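Local coordinates for putative peptidase (Parabacteroides merdae, PDB 4L8K), which is a putative serine peptidase of family S41 and probably hydrolyses peptide bonds, although its substrates are not established, at residues A[166-171]-A[226-231]. Residues are numbered along the deposited sequence; the frame is centred on the assembly and turned at random. Where two conformers were deposited one is given.
Sequences DRIASR and NDFVNV
A chi1 of 172° sets Phe228 CG opposite the backbone N and swings the ring across to Ile168 and Ala169, although its CB does not itself point at them. On the other helix, Ile168 has CG1 beside the backbone N (chi1 -63°), a setting that leaves the CG2 methyl anti to that N and directed at the ring. CG2 lies 3.7 Å from Phe228 CE1 and 3.9 Å from Phe228 CZ; the methyl lies against the CE1-CZ bond, approaching obliquely, and the two side chains cross at about a right angle. The same CE1 is 3.8 Å from the backbone N of Ala169, which sits at the ring edge, close to its plane. No hydrogen bond joins the segments; the side-chain contacts are all apolar, and the 163 Å² buried between them, both sides summed, fits such a small interface. These helices, 162-169 and 224-232, follow the parallel strands 149-153 and 213-217, neighbours in the central sheet, as in the ClpP/crotonase-type fold to which the S41 family belongs. The nearest CA atoms, Ala169 CA and Phe228 CA, are 6.7 Å apart, a spacing consistent with the small alanine side chain: its CB reaches Phe228 CE1 at 4.2 Å and also Val231 CG1 at 4.2 Å, so one methyl serves two residues a helical turn apart. Beyond the pair, Phe228 meets the rings of Phe128 and Phe152, the latter on strand 149-153, both inclined to it. Were Phe228 shortened to an alanine, the ring's place beside Ile168 CG2 would probably be left as a gap, and Phe128 and Phe152 would lose the ring they both meet. Leu201 of strand 197-201 touches both Ala169 and Val231, and a bound 2-methyl-2,4-pentanediol, probably from the crystallisation liquor, lies near the Val231 side chain.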
loop_
_atom_site.group_PDB
_atom_site.type_symbol
_atom_site.label_atom_id
_atom_site.label_comp_id
_atom_site.label_asym_id
_atom_site.label_seq_id
_atom_site.Cartn_x
_atom_site.Cartn_y
_atom_site.Cartn_z
ATOM N N ASP A 166 9.769 8.171 2.966
ATOM C CA ASP A 166 10.156 9.153 3.995
ATOM C C ASP A 166 10.550 10.497 3.405
ATOM O O ASP A 166 10.199 11.528 3.973
ATOM C CB ASP A 166 11.332 8.628 4.846
ATOM C CG ASP A 166 10.929 8.021 6.172
ATOM O OD1 ASP A 166 9.955 7.230 6.197
ATOM O OD2 ASP A 166 11.622 8.275 7.167
ATOM N N ARG A 167 11.279 10.499 2.278
ATOM C CA ARG A 167 11.744 11.718 1.609
ATOM C C ARG A 167 10.566 12.548 1.079
ATOM O O ARG A 167 10.579 13.762 1.235
ATOM C CB ARG A 167 12.711 11.358 0.462
ATOM C CG ARG A 167 13.317 12.563 -0.240
ATOM C CD ARG A 167 14.253 12.118 -1.332
ATOM N NE ARG A 167 15.547 11.689 -0.791
ATOM C CZ ARG A 167 16.499 11.059 -1.474
ATOM N NH1 ARG A 167 16.327 10.764 -2.761
ATOM N NH2 ARG A 167 17.611 10.687 -0.874
ATOM N N ILE A 168 9.556 11.907 0.472
ATOM C CA ILE A 168 8.382 12.637 -0.032
ATOM C C ILE A 168 7.517 13.117 1.158
ATOM O O ILE A 168 7.270 14.308 1.257
ATOM C CB ILE A 168 7.558 11.832 -1.076
ATOM C CG1 ILE A 168 8.403 11.558 -2.334
ATOM C CG2 ILE A 168 6.278 12.579 -1.460
ATOM C CD1 ILE A 168 7.946 10.255 -3.077
ATOM N N ALA A 169 7.123 12.211 2.079
ATOM C CA ALA A 169 6.261 12.531 3.235
ATOM C C ALA A 169 6.796 13.672 4.097
ATOM O O ALA A 169 6.000 14.492 4.568
ATOM C CB ALA A 169 6.048 11.297 4.093
ATOM N N SER A 170 8.129 13.735 4.293
ATOM C CA SER A 170 8.790 14.753 5.122
ATOM C C SER A 170 8.626 16.201 4.559
ATOM O O SER A 170 8.795 17.162 5.315
ATOM C CB SER A 170 10.261 14.403 5.341
ATOM O OG SER A 170 10.998 14.508 4.136
ATOM N N ARG A 171 8.215 16.341 3.271
ATOM C CA ARG A 171 7.955 17.617 2.605
ATOM C C ARG A 171 6.596 18.210 2.980
ATOM O O ARG A 171 6.323 19.352 2.640
ATOM C CB ARG A 171 8.026 17.464 1.075
ATOM C CG ARG A 171 9.387 17.012 0.541
ATOM C CD ARG A 171 10.487 17.994 0.916
ATOM N NE ARG A 171 11.737 17.709 0.218
ATOM C CZ ARG A 171 12.172 18.378 -0.841
ATOM N NH1 ARG A 171 11.489 19.409 -1.306
ATOM N NH2 ARG A 171 13.315 18.040 -1.423
ATOM N N ASN A 226 1.227 1.968 1.413
ATOM C CA ASN A 226 0.292 1.917 2.536
ATOM C C ASN A 226 0.869 2.699 3.700
ATOM O O ASN A 226 0.148 3.458 4.323
ATOM C CB ASN A 226 -0.022 0.461 2.949
ATOM C CG ASN A 226 -1.196 0.345 3.882
ATOM O OD1 ASN A 226 -2.263 0.902 3.637
ATOM N ND2 ASN A 226 -1.033 -0.382 4.975
ATOM N N ASP A 227 2.187 2.555 3.966
ATOM C CA ASP A 227 2.868 3.279 5.054
ATOM C C ASP A 227 2.941 4.774 4.756
ATOM O O ASP A 227 2.835 5.571 5.680
ATOM C CB ASP A 227 4.277 2.716 5.290
ATOM C CG ASP A 227 4.343 1.232 5.575
ATOM O OD1 ASP A 227 3.306 0.650 6.011
ATOM O OD2 ASP A 227 5.426 0.655 5.405
ATOM N N PHE A 228 3.157 5.144 3.481
ATOM C CA PHE A 228 3.184 6.530 3.002
ATOM C C PHE A 228 1.791 7.183 3.254
ATOM O O PHE A 228 1.710 8.286 3.801
ATOM C CB PHE A 228 3.537 6.579 1.474
ATOM C CG PHE A 228 3.406 7.950 0.854
ATOM C CD1 PHE A 228 4.375 8.928 1.073
ATOM C CD2 PHE A 228 2.316 8.267 0.044
ATOM C CE1 PHE A 228 4.260 10.202 0.496
ATOM C CE2 PHE A 228 2.194 9.544 -0.515
ATOM C CZ PHE A 228 3.172 10.499 -0.295
ATOM N N VAL A 229 0.713 6.489 2.834
ATOM C CA VAL A 229 -0.664 6.950 2.999
ATOM C C VAL A 229 -0.950 7.141 4.504
ATOM O O VAL A 229 -1.505 8.165 4.895
ATOM C CB VAL A 229 -1.659 5.979 2.307
ATOM C CG1 VAL A 229 -3.104 6.252 2.740
ATOM C CG2 VAL A 229 -1.538 6.100 0.781
ATOM N N ASN A 230 -0.504 6.187 5.333
ATOM C CA ASN A 230 -0.670 6.232 6.773
ATOM C C ASN A 230 -0.099 7.533 7.380
ATOM O O ASN A 230 -0.721 8.108 8.271
ATOM C CB ASN A 230 -0.011 5.031 7.419
ATOM C CG ASN A 230 -0.157 4.969 8.930
ATOM O OD1 ASN A 230 -1.214 5.216 9.505
ATOM N ND2 ASN A 230 0.914 4.655 9.607
ATOM N N VAL A 231 1.075 7.974 6.911
ATOM C CA VAL A 231 1.708 9.188 7.423
ATOM C C VAL A 231 0.963 10.421 6.895
ATOM O O VAL A 231 0.684 11.341 7.662
ATOM C CB VAL A 231 3.230 9.235 7.076
ATOM C CG1 VAL A 231 3.882 10.533 7.575
ATOM C CG2 VAL A 231 3.958 8.015 7.638
#